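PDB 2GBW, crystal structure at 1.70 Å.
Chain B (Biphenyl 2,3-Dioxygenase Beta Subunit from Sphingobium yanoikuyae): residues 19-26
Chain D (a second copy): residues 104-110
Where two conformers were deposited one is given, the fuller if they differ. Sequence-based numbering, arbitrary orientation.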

# COMPACT_ATOMS: atom_id res chain seq x y z
N HIS B 19 -8.16 34.71 -0.55
CA HIS B 19 -8.29 34.46 0.88
C HIS B 19 -7.93 33.00 1.26
O HIS B 19 -7.14 32.78 2.16
N TYR B 20 -8.53 32.04 0.56
CA TYR B 20 -8.25 30.63 0.80
C TYR B 20 -6.78 30.27 0.52
O TYR B 20 -6.19 29.50 1.27
N ARG B 21 -6.19 30.83 -0.54
CA ARG B 21 -4.75 30.57 -0.84
C ARG B 21 -3.86 31.10 0.27
O ARG B 21 -2.91 30.42 0.69
N ALA B 22 -4.22 32.27 0.82
CA ALA B 22 -3.44 32.86 1.94
C ALA B 22 -3.57 32.03 3.20
O ALA B 22 -2.58 31.85 3.95
N GLU B 23 -4.78 31.52 3.41
CA GLU B 23 -5.06 30.63 4.52
C GLU B 23 -4.19 29.38 4.45
O GLU B 23 -3.49 29.05 5.40
N VAL B 24 -4.23 28.70 3.32
CA VAL B 24 -3.36 27.57 3.07
C VAL B 24 -1.89 27.89 3.37
O VAL B 24 -1.20 27.11 4.00
N ARG B 25 -1.43 29.05 2.93
CA ARG B 25 -0.05 29.43 3.16
C ARG B 25 0.25 29.55 4.66
O ARG B 25 1.32 29.16 5.11
N MET B 26 -0.69 30.09 5.41
CA MET B 26 -0.52 30.19 6.78
C MET B 26 -0.45 28.82 7.49
O MET B 26 0.48 28.62 8.25
N SER D 104 -1.53 24.07 -7.64
CA SER D 104 -2.52 24.74 -6.82
C SER D 104 -1.88 25.81 -5.97
O SER D 104 -0.66 25.91 -5.87
N ASN D 105 -2.71 26.70 -5.44
CA ASN D 105 -2.23 27.68 -4.52
C ASN D 105 -1.17 28.61 -5.09
O ASN D 105 -0.22 28.98 -4.39
N VAL D 106 -1.43 29.12 -6.30
CA VAL D 106 -0.48 30.01 -6.93
C VAL D 106 -0.63 31.39 -6.29
O VAL D 106 -1.73 31.93 -6.25
N GLU D 107 0.45 31.93 -5.71
CA GLU D 107 0.44 33.26 -5.12
C GLU D 107 1.67 34.02 -5.63
O GLU D 107 2.78 33.55 -5.51
N ALA D 108 1.45 35.18 -6.21
CA ALA D 108 2.53 35.96 -6.76
C ALA D 108 2.60 37.29 -6.09
O ALA D 108 1.56 37.90 -5.68
N PHE D 109 3.82 37.80 -6.07
CA PHE D 109 4.18 39.05 -5.46
C PHE D 109 5.10 39.82 -6.39
O PHE D 109 6.02 39.27 -7.00
N GLU D 110 4.83 41.10 -6.53
CA GLU D 110 5.72 42.00 -7.31
C GLU D 110 7.08 42.11 -6.60
O GLU D 110 7.12 42.28 -5.39

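The most unusual feature of this contact is Asn D105, a strand residue with positive phi and psi (60°/47°) and a chi1 of -127°, between the standard wells. Its CA-to-CB bond points sideways, yet its amide reaches the helix of chain B and donates a hydrogen bond from Asn D105 ND2 to Arg B21 O (3.0 Å, 160°). Arg B21 O already accepts the helical hydrogen bond from Arg B25 N, also at 3.0 Å, so one oxygen serves both the helix and its neighbour. An amide suits this place because its nitrogen can donate to a backbone carbonyl without bringing a charge.

The helix crosses the strand almost at right angles, presenting Arg B21, Val B24 and Arg B25, whose CA-to-CB bonds all point toward it. Val B24, chi1 t, is compact enough to lie close to the asparagine, with Val B24 CB 3.3 Å from Asn D105 OD1. Arg B21 (chi1 to chi3 m, t, m) uses its long aliphatic portion as packing surface: its CB lies 3.9 Å from Glu D107 CG, and its CD comes within 3.2 Å of Val D106 O. Its NE is equally near that carbonyl, but the angle is too poor for a hydrogen bond.

Arg B25 (t, t, p) carries the charged interaction. Its NH1 lies 2.9 Å from Glu D107 OE2 in a salt bridge whose hydrogen bond is weak, at 129°. Glu D107 (m, t, chi3 -76°) starts sideways but extends to the helix, its carboxylate meeting the guanidinium near its plane, where the N-H groups point. Phe D109, chi1 m, adds a nonpolar neighbour: its CZ sits over one face of that guanidinium, 3.9 Å from Arg B25 NH1. The flat, delocalised group can thus meet an acid at its edge and an aromatic carbon over its face.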

# COMPACT_ATOMS: atom_id res chain seq x y z
CB HIS B 19 -9.73 34.76 1.35
CG HIS B 19 -10.00 34.35 2.76
ND1 HIS B 19 -9.73 35.16 3.84
CD2 HIS B 19 -10.47 33.18 3.28
CE1 HIS B 19 -10.03 34.52 4.95
NE2 HIS B 19 -10.50 33.32 4.64
CB TYR B 20 -9.18 29.75 -0.02
CG TYR B 20 -10.55 29.50 0.58
CD1 TYR B 20 -10.82 29.78 1.91
CD2 TYR B 20 -11.58 28.98 -0.19
CE1 TYR B 20 -12.08 29.55 2.44
CE2 TYR B 20 -12.82 28.74 0.34
CZ TYR B 20 -13.07 29.03 1.66
OH TYR B 20 -14.32 28.79 2.17
CB ARG B 21 -4.38 31.18 -2.20
CG ARG B 21 -4.91 30.38 -3.39
CD ARG B 21 -4.34 30.91 -4.75
NE ARG B 21 -4.73 32.26 -5.10
CZ ARG B 21 -5.71 32.58 -5.94
NH1 ARG B 21 -6.45 31.64 -6.50
NH2 ARG B 21 -5.96 33.85 -6.22
CB ALA B 22 -3.79 34.39 2.15
CB GLU B 23 -6.54 30.24 4.50
CG GLU B 23 -6.96 29.33 5.62
CD GLU B 23 -8.46 29.23 5.76
OE1 GLU B 23 -9.12 28.85 4.78
OE2 GLU B 23 -8.98 29.55 6.84
CB VAL B 24 -3.52 27.02 1.66
CG1 VAL B 24 -2.39 26.11 1.31
CG2 VAL B 24 -4.82 26.28 1.55
CB ARG B 25 0.30 30.72 2.42
CG ARG B 25 1.78 30.96 2.20
CD ARG B 25 2.00 32.28 1.44
NE ARG B 25 1.97 33.43 2.34
CZ ARG B 25 1.18 34.49 2.20
NH1 ARG B 25 0.33 34.59 1.19
NH2 ARG B 25 1.24 35.45 3.10
CB MET B 26 -1.68 30.96 7.41
CG MET B 26 -1.87 32.35 6.91
SD MET B 26 -0.66 33.52 7.49
CE MET B 26 0.63 33.44 6.24
CB SER D 104 -3.25 23.73 -5.92
OG SER D 104 -4.03 22.81 -6.68
CB ASN D 105 -1.72 27.07 -3.21
CG ASN D 105 -2.39 27.72 -1.96
OD1 ASN D 105 -3.56 27.43 -1.66
ND2 ASN D 105 -1.67 28.57 -1.27
CB VAL D 106 -0.66 30.05 -8.44
CG1 VAL D 106 0.31 31.10 -9.12
CG2 VAL D 106 -0.52 28.64 -9.04
CB GLU D 107 0.46 33.19 -3.61
CG GLU D 107 -0.75 32.48 -2.99
CD GLU D 107 -0.67 32.56 -1.46
OE1 GLU D 107 0.14 31.80 -0.90
OE2 GLU D 107 -1.37 33.38 -0.83
CB ALA D 108 2.38 36.13 -8.24
CB PHE D 109 4.87 38.77 -4.14
CG PHE D 109 4.05 37.90 -3.23
CD1 PHE D 109 4.14 36.50 -3.30
CD2 PHE D 109 3.17 38.46 -2.33
CE1 PHE D 109 3.32 35.72 -2.49
CE2 PHE D 109 2.37 37.67 -1.53
CZ PHE D 109 2.46 36.33 -1.60
CB GLU D 110 5.09 43.37 -7.43
CG GLU D 110 3.84 43.42 -8.32
CD GLU D 110 4.08 43.06 -9.82
OE1 GLU D 110 5.26 43.06 -10.29
OE2 GLU D 110 3.08 42.78 -10.52